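Local coordinates for protein putative rubredoxin reductase (Rhodopseudomonas palustris, PDB 3FG2) that probably carries electrons from NADH, through its bound FAD, to the ferredoxin that serves the cytochrome P450 CYP199A2, at residues A30-E35 / L89-G94; V80-E85 / G100-A105; T183-S188 / V341-S346; S353-K358 / A371-F376. All blocks are in the same frame, centred on the assembly; numbering follows the deposited sequence.

Contact 1 (A30-E35 / L89-G94); sequences ALINDE and LLLASG. With FAD (flavin-adenine dinucleotide), chain B.
Ile32, Leu89 and Leu91 form a small buried apolar contact centred on one methyl group. Ile32 and Leu89 reach toward each other tip to tip, CD1 of the isoleucine coming within 3.7 Å of Leu89 CD1. Leu91 arrives at an angle and sets its CD2 3.8 Å from the same Ile32 CD1, which thus rests against both leucines. No hydrogen bond crosses between 30-35 and 89-94. The branching of Ile32 lets it serve two surfaces: CG1 lies beside the backbone N (chi1 -55°) and carries CD1 to the leucines, while CG2 packs against the adenine of FAD, 3.8 Å from its C2A.

Strand 29-32 is the second strand of a Rossmann-type parallel sheet, running beside strand 4-7. Strand 88-91 belongs to a three-stranded antiparallel sheet laid against it, and Leu89 also touches Leu5 of the parallel sheet. As in other dinucleotide-binding folds, an acidic residue at the end of the second strand holds the adenosine ribose; here two neighbours, Asp34 and Glu35, share the task.

Two hydrogen bonds to the ribose do this. FAD O2B donates to Asp34 OD2 at 2.6 Å, and FAD O3B donates to Glu35 OE1, also at 2.6 Å. Each hydroxyl therefore has its own carboxylate.

Two arginines also pair with these carboxylates. Arg78 meets Asp34 at OD1, the oxygen that does not take the ribose proton, whereas Arg42 meets Glu35 at OE1, the same atom that accepts from O3B. Tyr40 is hydrogen-bonded to Glu35 OE2, and the three partners together probably fix the rotation of that carboxylate.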
# COMPACT_ATOMS: atom_id res chain seq x y z
N ALA A 30 16.83 -13.08 12.14
CA ALA A 30 16.77 -11.81 12.86
C ALA A 30 15.91 -10.81 12.10
O ALA A 30 16.15 -10.53 10.93
CB ALA A 30 18.19 -11.26 13.05
N LEU A 31 14.91 -10.27 12.79
CA LEU A 31 14.00 -9.31 12.18
C LEU A 31 14.24 -7.91 12.73
O LEU A 31 13.82 -7.59 13.84
CB LEU A 31 12.55 -9.72 12.49
CG LEU A 31 11.47 -9.60 11.41
CD1 LEU A 31 10.10 -9.57 12.10
CD2 LEU A 31 11.67 -8.35 10.57
N ILE A 32 14.92 -7.07 11.95
CA ILE A 32 15.21 -5.70 12.38
C ILE A 32 13.97 -4.81 12.26
O ILE A 32 13.47 -4.57 11.17
CB ILE A 32 16.34 -5.11 11.52
CG1 ILE A 32 17.55 -6.04 11.60
CG2 ILE A 32 16.69 -3.70 12.00
CD1 ILE A 32 18.53 -5.86 10.47
N ASN A 33 13.48 -4.33 13.41
CA ASN A 33 12.28 -3.50 13.45
C ASN A 33 12.58 -2.10 13.98
O ASN A 33 12.83 -1.93 15.17
CB ASN A 33 11.24 -4.20 14.33
CG ASN A 33 9.94 -3.45 14.41
OD1 ASN A 33 9.57 -2.73 13.48
ND2 ASN A 33 9.23 -3.61 15.53
N ASP A 34 12.54 -1.10 13.09
CA ASP A 34 12.84 0.28 13.49
C ASP A 34 11.67 1.10 14.04
O ASP A 34 11.75 2.33 14.08
CB ASP A 34 13.49 1.05 12.34
CG ASP A 34 12.49 1.44 11.27
OD1 ASP A 34 12.88 2.14 10.30
OD2 ASP A 34 11.31 1.04 11.38
N GLU A 35 10.60 0.44 14.45
CA GLU A 35 9.46 1.16 15.00
C GLU A 35 9.17 0.66 16.40
O GLU A 35 9.33 -0.53 16.69
CB GLU A 35 8.21 0.98 14.14
CG GLU A 35 8.26 1.61 12.76
CD GLU A 35 6.89 1.65 12.11
OE1 GLU A 35 6.80 1.41 10.89
OE2 GLU A 35 5.89 1.94 12.82
N LEU A 89 25.74 -6.58 8.36
CA LEU A 89 24.66 -5.60 8.42
C LEU A 89 25.01 -4.63 9.54
O LEU A 89 25.12 -5.01 10.70
CB LEU A 89 23.33 -6.31 8.70
CG LEU A 89 21.97 -5.66 8.43
CD1 LEU A 89 21.77 -4.46 9.34
CD2 LEU A 89 21.88 -5.25 6.97
N LEU A 90 25.18 -3.36 9.17
CA LEU A 90 25.54 -2.31 10.12
C LEU A 90 24.29 -1.59 10.64
O LEU A 90 23.64 -0.85 9.90
CB LEU A 90 26.46 -1.32 9.41
CG LEU A 90 27.40 -0.41 10.20
CD1 LEU A 90 28.40 0.21 9.23
CD2 LEU A 90 26.61 0.68 10.94
N LEU A 91 23.95 -1.81 11.90
CA LEU A 91 22.78 -1.17 12.50
C LEU A 91 23.12 0.25 12.94
O LEU A 91 24.26 0.69 12.85
CB LEU A 91 22.28 -1.96 13.71
CG LEU A 91 21.85 -3.42 13.55
CD1 LEU A 91 21.21 -3.88 14.86
CD2 LEU A 91 20.86 -3.56 12.41
N ALA A 92 22.11 0.96 13.44
CA ALA A 92 22.28 2.33 13.91
C ALA A 92 22.74 2.37 15.36
O ALA A 92 23.35 3.34 15.80
CB ALA A 92 20.98 3.10 13.75
N SER A 93 22.44 1.32 16.11
CA SER A 93 22.83 1.24 17.51
C SER A 93 24.34 1.10 17.61
O SER A 93 24.90 1.13 18.71
CB SER A 93 22.17 0.03 18.18
OG SER A 93 22.56 -1.17 17.54
N GLY A 94 24.98 0.96 16.46
CA GLY A 94 26.43 0.80 16.43
C GLY A 94 26.78 -0.66 16.27
O GLY A 94 27.86 -1.01 15.80
PA FAD B . 5.73 -1.80 5.26
O1A FAD B . 5.69 -0.33 5.06
O2A FAD B . 4.69 -2.45 5.84
O5B FAD B . 6.84 -1.88 6.32
C5B FAD B . 8.19 -1.35 6.15
C4B FAD B . 8.80 -1.41 7.57
O4B FAD B . 10.27 -1.32 7.41
C3B FAD B . 8.42 -0.25 8.51
O3B FAD B . 8.02 -0.60 9.80
C2B FAD B . 9.61 0.66 8.39
O2B FAD B . 9.72 1.57 9.44
C1B FAD B . 10.72 -0.35 8.41
N9A FAD B . 12.02 0.08 7.89
C8A FAD B . 12.26 0.92 6.83
N7A FAD B . 13.55 1.12 6.60
C5A FAD B . 14.20 0.38 7.55
C6A FAD B . 15.64 0.18 7.83
N6A FAD B . 16.61 0.74 7.15
N1A FAD B . 15.91 -0.66 8.89
C2A FAD B . 14.92 -1.27 9.63
N3A FAD B . 13.58 -1.14 9.44
C4A FAD B . 13.27 -0.30 8.38
N1 FAD B . -2.77 -2.55 0.96
C2 FAD B . -3.81 -3.31 0.65
O2 FAD B . -3.70 -4.24 -0.10
N3 FAD B . -5.12 -3.08 1.19
C4 FAD B . -5.36 -2.04 2.07
O4 FAD B . -6.48 -1.87 2.51
C4X FAD B . -4.22 -1.19 2.43
N5 FAD B . -4.40 -0.17 3.29
C5X FAD B . -3.30 0.61 3.62
C6 FAD B . -3.50 1.67 4.54
C7 FAD B . -2.46 2.50 4.93
C7M FAD B . -2.73 3.62 5.92
C8 FAD B . -1.12 2.28 4.39
C8M FAD B . 0.07 3.14 4.77
C9 FAD B . -0.91 1.23 3.47
C9A FAD B . -1.98 0.39 3.08
N10 FAD B . -1.84 -0.72 2.15
C10 FAD B . -2.91 -1.50 1.83
C1' FAD B . -0.48 -0.96 1.59
C2' FAD B . 0.29 -1.98 2.48
O2' FAD B . 0.31 -1.49 3.80
C3' FAD B . 1.69 -2.12 1.91
O3' FAD B . 1.63 -2.63 0.59
C4' FAD B . 2.51 -3.05 2.79
O4' FAD B . 2.59 -2.55 4.14
C5' FAD B . 3.90 -3.16 2.20
O5' FAD B . 4.73 -4.10 3.16
P FAD B . 6.20 -3.84 3.36
O1P FAD B . 6.60 -5.00 4.32
O2P FAD B . 6.93 -3.77 2.18
O3P FAD B . 6.39 -2.55 4.03

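Contact 2 (V80-E85 / G100-A105); sequences VSIDRE and GHLVLA
Leu102, on the strand that follows Gly100, meets Ile82 tip to tip. Its CD2 methyl does all the touching, 3.8 Å from Ile82 CD1 and 4.0 Å from Ile82 CG2, so it sits against both branches of the isoleucine. CG of Leu102 stands opposite its backbone N (chi1 173°), which extends the side chain off the sheet toward strand 79-83. Leu89 of the intervening strand touches both Ile82 and Leu102, and Ile270 of the neighbouring strand packs on Leu102.

Two residues on, Leu104 leaves the same side of the strand but is turned differently: its CG lies beside the backbone N (chi1 -62°). It slants across the end of Ile82, and its CD2 approaches CD1 of the isoleucine more loosely, at 4.2 Å. Ile82 thus has its outermost methyl against both leucines, while Ile245 of helix 244-248 packs on it as well. An alanine at Ile82 would remove both branches and would probably open a gap above the two leucine methyls, leaving them more freedom to turn.

Ala105, at the end of the segment, touches FAD, and Leu104 lies close to Met79, a residue of the FAD site. The contact is that of a Rossmann-type FAD-binding domain, in which the small antiparallel sheet of the 79-98 region packs by its apolar side chains on the central parallel sheet.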
# COMPACT_ATOMS: atom_id res chain seq x y z
N VAL A 80 21.51 0.88 8.82
CA VAL A 80 21.95 2.15 8.25
C VAL A 80 22.96 1.95 7.13
O VAL A 80 23.15 2.83 6.29
CB VAL A 80 22.58 3.04 9.32
CG1 VAL A 80 21.55 3.42 10.37
CG2 VAL A 80 23.74 2.31 9.98
N SER A 81 23.61 0.79 7.12
CA SER A 81 24.63 0.49 6.12
C SER A 81 24.74 -1.01 5.85
O SER A 81 24.40 -1.83 6.70
CB SER A 81 25.98 1.03 6.59
OG SER A 81 27.01 0.66 5.69
N ILE A 82 25.23 -1.35 4.66
CA ILE A 82 25.40 -2.75 4.30
C ILE A 82 26.80 -3.04 3.76
O ILE A 82 27.22 -2.44 2.76
CB ILE A 82 24.39 -3.18 3.22
CG1 ILE A 82 22.96 -2.99 3.74
CG2 ILE A 82 24.63 -4.63 2.83
CD1 ILE A 82 21.91 -3.25 2.69
N ASP A 83 27.51 -3.95 4.42
CA ASP A 83 28.85 -4.33 3.98
C ASP A 83 28.72 -5.61 3.19
O ASP A 83 28.84 -6.71 3.74
CB ASP A 83 29.77 -4.57 5.19
CG ASP A 83 31.22 -4.82 4.79
OD1 ASP A 83 31.47 -5.12 3.60
OD2 ASP A 83 32.10 -4.72 5.67
N ARG A 84 28.45 -5.48 1.90
CA ARG A 84 28.27 -6.64 1.04
C ARG A 84 29.49 -7.56 1.04
O ARG A 84 29.35 -8.77 1.16
CB ARG A 84 27.96 -6.20 -0.38
CG ARG A 84 26.63 -5.49 -0.53
CD ARG A 84 26.52 -4.84 -1.90
NE ARG A 84 26.63 -5.81 -2.99
CZ ARG A 84 26.83 -5.48 -4.26
NH1 ARG A 84 26.94 -4.21 -4.60
NH2 ARG A 84 26.90 -6.43 -5.18
N GLU A 85 30.68 -6.98 0.91
CA GLU A 85 31.90 -7.77 0.88
C GLU A 85 32.07 -8.58 2.17
O GLU A 85 32.38 -9.77 2.13
CB GLU A 85 33.12 -6.88 0.66
CG GLU A 85 34.44 -7.64 0.58
CD GLU A 85 35.65 -6.73 0.37
OE1 GLU A 85 35.81 -5.76 1.13
OE2 GLU A 85 36.45 -7.00 -0.57
N GLY A 100 23.91 -14.67 6.31
CA GLY A 100 24.11 -15.65 5.26
C GLY A 100 23.39 -15.07 4.06
O GLY A 100 23.93 -14.98 2.96
N HIS A 101 22.15 -14.66 4.30
CA HIS A 101 21.32 -14.04 3.27
C HIS A 101 20.59 -12.85 3.90
O HIS A 101 20.08 -12.94 5.02
CB HIS A 101 20.32 -15.04 2.69
CG HIS A 101 19.78 -14.64 1.35
ND1 HIS A 101 18.82 -13.66 1.19
CD2 HIS A 101 20.13 -15.03 0.10
CE1 HIS A 101 18.60 -13.46 -0.09
NE2 HIS A 101 19.38 -14.28 -0.78
N LEU A 102 20.58 -11.74 3.17
CA LEU A 102 19.93 -10.51 3.63
C LEU A 102 18.64 -10.23 2.86
O LEU A 102 18.63 -10.21 1.63
CB LEU A 102 20.89 -9.32 3.46
CG LEU A 102 20.34 -7.92 3.73
CD1 LEU A 102 19.81 -7.85 5.16
CD2 LEU A 102 21.43 -6.88 3.51
N VAL A 103 17.56 -10.02 3.60
CA VAL A 103 16.26 -9.72 3.00
C VAL A 103 15.87 -8.27 3.28
O VAL A 103 15.70 -7.87 4.43
CB VAL A 103 15.16 -10.66 3.55
CG1 VAL A 103 13.79 -10.20 3.08
CG2 VAL A 103 15.41 -12.09 3.09
N LEU A 104 15.73 -7.48 2.21
CA LEU A 104 15.35 -6.08 2.34
C LEU A 104 13.84 -5.94 2.18
O LEU A 104 13.28 -6.27 1.14
CB LEU A 104 16.05 -5.23 1.27
CG LEU A 104 17.58 -5.23 1.38
CD1 LEU A 104 18.18 -4.37 0.28
CD2 LEU A 104 17.98 -4.72 2.77
N ALA A 105 13.19 -5.46 3.25
CA ALA A 105 11.75 -5.27 3.27
C ALA A 105 11.52 -3.94 3.99
O ALA A 105 10.76 -3.86 4.95
CB ALA A 105 11.08 -6.41 4.03

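Contact 3 (T183-S188 / V341-S346); sequences TPEISS and VVIRGS
Thr183 OG1 has two carboxylates beside it. It is hydrogen-bonded to Glu366 of the C-terminal sheet, and OE1 of Glu185 is 2.8 Å from Thr183 OG1, so its single proton has two acceptors within reach and which of them takes it is not settled. CG2 of Val341 approaches the same hydroxyl oxygen at 4.4 Å, a loose packing contact.

Glu185 carries most of the meeting. Its chain bends at CG (chi2 72°), folding the carboxylate back toward Thr183 and over the valine, which comes from the opposite direction. OE1 of Glu185 stands 3.2 Å from Val341 CG1, a close approach of an oxygen to a methyl group, while the acid carbon CD lies 3.6 Å from that same CG1. Nearer the backbone, the aliphatic part of Glu185 slopes past Ile343, with CB 4.1 Å from the isoleucine CD1. One side chain thus offers its stem to one residue and its polar end to another. With an alanine in place of Glu185, Val341 would probably lose most of its covering from the helix, and Thr183 would be left with one carboxylate fewer beside its hydroxyl.

Helix 184-196 joins the neighbouring parallel strands 167-171 and 200-202, a beta-alpha-beta crossover of the second Rossmann-type domain, probably the one for NADH. Its first turn rests here on edge strand 340-344 of the C-terminal antiparallel sheet, making this an inter-domain contact.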
# COMPACT_ATOMS: atom_id res chain seq x y z
N THR A 183 -10.16 2.92 -13.02
CA THR A 183 -10.70 3.50 -14.26
C THR A 183 -11.79 4.53 -13.92
O THR A 183 -12.35 4.52 -12.82
CB THR A 183 -11.25 2.40 -15.21
OG1 THR A 183 -12.30 1.66 -14.56
CG2 THR A 183 -10.14 1.44 -15.61
N PRO A 184 -12.11 5.44 -14.86
CA PRO A 184 -13.12 6.49 -14.67
C PRO A 184 -14.45 6.12 -14.02
O PRO A 184 -14.98 6.89 -13.21
CB PRO A 184 -13.30 7.05 -16.08
CG PRO A 184 -11.93 6.88 -16.67
CD PRO A 184 -11.58 5.48 -16.23
N GLU A 185 -15.01 4.96 -14.36
CA GLU A 185 -16.29 4.56 -13.78
C GLU A 185 -16.21 4.41 -12.26
O GLU A 185 -17.18 4.65 -11.55
CB GLU A 185 -16.81 3.26 -14.41
CG GLU A 185 -16.84 3.25 -15.93
CD GLU A 185 -15.44 3.18 -16.56
OE1 GLU A 185 -14.54 2.52 -15.98
OE2 GLU A 185 -15.25 3.76 -17.66
N ILE A 186 -15.05 4.00 -11.76
CA ILE A 186 -14.87 3.85 -10.32
C ILE A 186 -14.72 5.23 -9.67
O ILE A 186 -15.33 5.50 -8.63
CB ILE A 186 -13.64 2.97 -9.98
CG1 ILE A 186 -13.83 1.57 -10.57
CG2 ILE A 186 -13.46 2.88 -8.47
CD1 ILE A 186 -15.11 0.87 -10.13
N SER A 187 -13.92 6.09 -10.28
CA SER A 187 -13.72 7.44 -9.75
C SER A 187 -15.07 8.15 -9.65
O SER A 187 -15.40 8.72 -8.62
CB SER A 187 -12.81 8.26 -10.66
OG SER A 187 -11.56 7.62 -10.82
N SER A 188 -15.83 8.09 -10.74
CA SER A 188 -17.14 8.73 -10.79
C SER A 188 -18.02 8.28 -9.62
O SER A 188 -18.57 9.11 -8.90
CB SER A 188 -17.81 8.40 -12.12
OG SER A 188 -19.10 8.98 -12.20
N VAL A 341 -14.26 -0.82 -21.13
CA VAL A 341 -14.79 -1.12 -19.80
C VAL A 341 -16.27 -1.46 -19.86
O VAL A 341 -17.07 -0.72 -20.43
CB VAL A 341 -14.59 0.07 -18.83
CG1 VAL A 341 -15.18 -0.26 -17.45
CG2 VAL A 341 -13.11 0.37 -18.70
N VAL A 342 -16.64 -2.58 -19.26
CA VAL A 342 -18.03 -3.04 -19.23
C VAL A 342 -18.52 -3.04 -17.79
O VAL A 342 -17.82 -3.49 -16.88
CB VAL A 342 -18.17 -4.47 -19.78
CG1 VAL A 342 -19.58 -4.97 -19.58
CG2 VAL A 342 -17.80 -4.51 -21.26
N ILE A 343 -19.74 -2.55 -17.58
CA ILE A 343 -20.31 -2.52 -16.24
C ILE A 343 -21.19 -3.74 -16.01
O ILE A 343 -22.06 -4.05 -16.83
CB ILE A 343 -21.19 -1.26 -16.01
CG1 ILE A 343 -20.32 0.00 -16.01
CG2 ILE A 343 -21.97 -1.40 -14.70
CD1 ILE A 343 -19.31 0.05 -14.90
N ARG A 344 -20.98 -4.44 -14.90
CA ARG A 344 -21.81 -5.58 -14.57
C ARG A 344 -22.49 -5.19 -13.27
O ARG A 344 -21.82 -4.75 -12.33
CB ARG A 344 -21.00 -6.86 -14.34
CG ARG A 344 -21.86 -8.06 -13.94
CD ARG A 344 -21.03 -9.33 -13.81
NE ARG A 344 -21.51 -10.38 -14.71
CZ ARG A 344 -22.40 -11.30 -14.37
NH1 ARG A 344 -22.92 -11.29 -13.15
NH2 ARG A 344 -22.80 -12.20 -15.25
N GLY A 345 -23.81 -5.34 -13.23
CA GLY A 345 -24.55 -4.97 -12.03
C GLY A 345 -25.13 -3.59 -12.20
O GLY A 345 -25.37 -3.14 -13.32
N SER A 346 -25.33 -2.88 -11.09
CA SER A 346 -25.91 -1.55 -11.14
C SER A 346 -25.22 -0.52 -10.26
O SER A 346 -25.04 -0.74 -9.07
CB SER A 346 -27.39 -1.60 -10.75
OG SER A 346 -27.88 -0.29 -10.50

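Contact 4 (S353-K358 / A371-F376); sequences SAFCYK and AADHVF
Ser353 and Asp373 are joined by the one hydrogen bond across this contact, in which Ser353 OG donates to Asp373 OD2 at 2.7 Å. The hydroxyl uses the anti lone pair of OD2, the one turned away from the other carboxylate oxygen. Arg370 makes a salt bridge to the same OD2, and Ser353 OG has a further hydrogen bond with Ser367, so the buried polar pair is well satisfied.

Phe355 is set crosswise to Asp373. OD2 lies in the plane of the ring at its edge, 4.0 Å from CE1, and the carboxylate is turned 79° against the ring. An acid oxygen facing ring hydrogens in this way is likely to be mildly favourable. At another part of the ring edge, Phe355 CE2 meets Phe376 CE2, also at 4.0 Å and near the plane of the Phe355 ring. The two phenylalanine side chains run at about a right angle to each other. With chi1 at 173°, Phe376 swings its ring away from its own amide and toward the strand, and Leu399, Ala402 and Ala403 of the last helix cover it further.

Asp373 and Phe376 are three residues apart and so lie on one flank of helix 371-380, the flank turned to strand 351-358. The axes of the two segments run 9.6 Å apart and 24° from parallel. This is helix-on-sheet packing within the C-terminal domain of the reductase, where helices lie against a five-stranded antiparallel sheet.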
# COMPACT_ATOMS: atom_id res chain seq x y z
N SER A 353 -19.57 -4.00 -10.96
CA SER A 353 -18.16 -4.21 -11.24
C SER A 353 -17.81 -3.62 -12.60
O SER A 353 -18.66 -3.55 -13.51
CB SER A 353 -17.82 -5.71 -11.22
OG SER A 353 -18.04 -6.28 -9.94
N ALA A 354 -16.57 -3.18 -12.74
CA ALA A 354 -16.12 -2.65 -14.01
C ALA A 354 -15.16 -3.69 -14.57
O ALA A 354 -14.07 -3.91 -14.02
CB ALA A 354 -15.40 -1.33 -13.80
N PHE A 355 -15.58 -4.38 -15.63
CA PHE A 355 -14.72 -5.37 -16.25
C PHE A 355 -13.86 -4.62 -17.25
O PHE A 355 -14.35 -4.09 -18.24
CB PHE A 355 -15.56 -6.45 -16.95
CG PHE A 355 -16.13 -7.48 -16.01
CD1 PHE A 355 -16.90 -7.09 -14.91
CD2 PHE A 355 -15.89 -8.83 -16.21
CE1 PHE A 355 -17.42 -8.03 -14.04
CE2 PHE A 355 -16.42 -9.79 -15.34
CZ PHE A 355 -17.18 -9.38 -14.25
N CYS A 356 -12.57 -4.57 -16.97
CA CYS A 356 -11.65 -3.84 -17.82
C CYS A 356 -10.95 -4.75 -18.81
O CYS A 356 -10.40 -5.80 -18.44
CB CYS A 356 -10.62 -3.12 -16.96
SG CYS A 356 -11.38 -2.24 -15.61
N TYR A 357 -10.97 -4.33 -20.07
CA TYR A 357 -10.34 -5.07 -21.15
C TYR A 357 -9.27 -4.28 -21.89
O TYR A 357 -9.24 -3.04 -21.85
CB TYR A 357 -11.37 -5.50 -22.18
CG TYR A 357 -12.42 -6.45 -21.67
CD1 TYR A 357 -13.43 -6.01 -20.81
CD2 TYR A 357 -12.42 -7.79 -22.06
CE1 TYR A 357 -14.41 -6.87 -20.36
CE2 TYR A 357 -13.40 -8.66 -21.61
CZ TYR A 357 -14.39 -8.20 -20.76
OH TYR A 357 -15.37 -9.06 -20.33
N LYS A 358 -8.41 -5.01 -22.58
CA LYS A 358 -7.35 -4.43 -23.40
C LYS A 358 -7.16 -5.41 -24.56
O LYS A 358 -6.83 -6.57 -24.34
CB LYS A 358 -6.05 -4.28 -22.62
CG LYS A 358 -4.95 -3.64 -23.46
CD LYS A 358 -3.70 -3.34 -22.64
CE LYS A 358 -3.04 -4.61 -22.16
NZ LYS A 358 -1.78 -4.31 -21.42
N ALA A 371 -18.56 -8.87 -3.92
CA ALA A 371 -17.55 -9.91 -3.69
C ALA A 371 -17.54 -11.07 -4.69
O ALA A 371 -16.48 -11.64 -4.96
CB ALA A 371 -17.69 -10.45 -2.27
N ALA A 372 -18.70 -11.42 -5.22
CA ALA A 372 -18.78 -12.53 -6.17
C ALA A 372 -17.99 -12.28 -7.45
O ALA A 372 -17.37 -13.19 -7.98
CB ALA A 372 -20.25 -12.83 -6.51
N ASP A 373 -18.02 -11.05 -7.96
CA ASP A 373 -17.28 -10.75 -9.18
C ASP A 373 -15.77 -10.80 -8.92
O ASP A 373 -15.00 -11.19 -9.79
CB ASP A 373 -17.69 -9.37 -9.73
CG ASP A 373 -19.10 -9.37 -10.33
OD1 ASP A 373 -19.72 -10.45 -10.40
OD2 ASP A 373 -19.59 -8.29 -10.74
N HIS A 374 -15.37 -10.42 -7.72
CA HIS A 374 -13.96 -10.43 -7.34
C HIS A 374 -13.43 -11.86 -7.28
O HIS A 374 -12.31 -12.14 -7.73
CB HIS A 374 -13.76 -9.75 -5.99
CG HIS A 374 -12.33 -9.64 -5.57
ND1 HIS A 374 -11.42 -8.86 -6.27
CD2 HIS A 374 -11.64 -10.21 -4.56
CE1 HIS A 374 -10.23 -8.97 -5.70
NE2 HIS A 374 -10.34 -9.78 -4.66
N VAL A 375 -14.22 -12.77 -6.73
CA VAL A 375 -13.82 -14.17 -6.62
C VAL A 375 -13.69 -14.75 -8.03
O VAL A 375 -12.83 -15.59 -8.28
CB VAL A 375 -14.84 -15.00 -5.81
CG1 VAL A 375 -14.54 -16.48 -5.92
CG2 VAL A 375 -14.79 -14.56 -4.35
N PHE A 376 -14.54 -14.28 -8.93
CA PHE A 376 -14.52 -14.73 -10.32
C PHE A 376 -13.18 -14.36 -10.95
O PHE A 376 -12.53 -15.18 -11.59
CB PHE A 376 -15.65 -14.08 -11.11
CG PHE A 376 -15.59 -14.35 -12.59
CD1 PHE A 376 -15.81 -15.64 -13.08
CD2 PHE A 376 -15.27 -13.34 -13.48
CE1 PHE A 376 -15.72 -15.91 -14.44
CE2 PHE A 376 -15.18 -13.60 -14.84
CZ PHE A 376 -15.41 -14.89 -15.32

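The four contacts fall into two pairs on opposite sides of the chain's centre. Contacts 1 and 2 lie about 11 Å apart between centres and are knit together by strands 88-91 and 79-83, where Leu90 N and O pair with Ser81 O and Val80 N. Both reach FAD: contact 1 holds its adenosine end through Ile32, Asp34 and Glu35, and contact 2 touches it through Ala105. Contacts 3 and 4, with centres about 10 Å apart, share the C-terminal sheet: Val342 O and Arg344 O meet the backbone N of Phe355 and Ser353. Nothing connects the pairs directly; contacts 2 and 4 have their nearest atoms about 23 Å apart, and the C-terminal pair lies away from the FAD-binding residues.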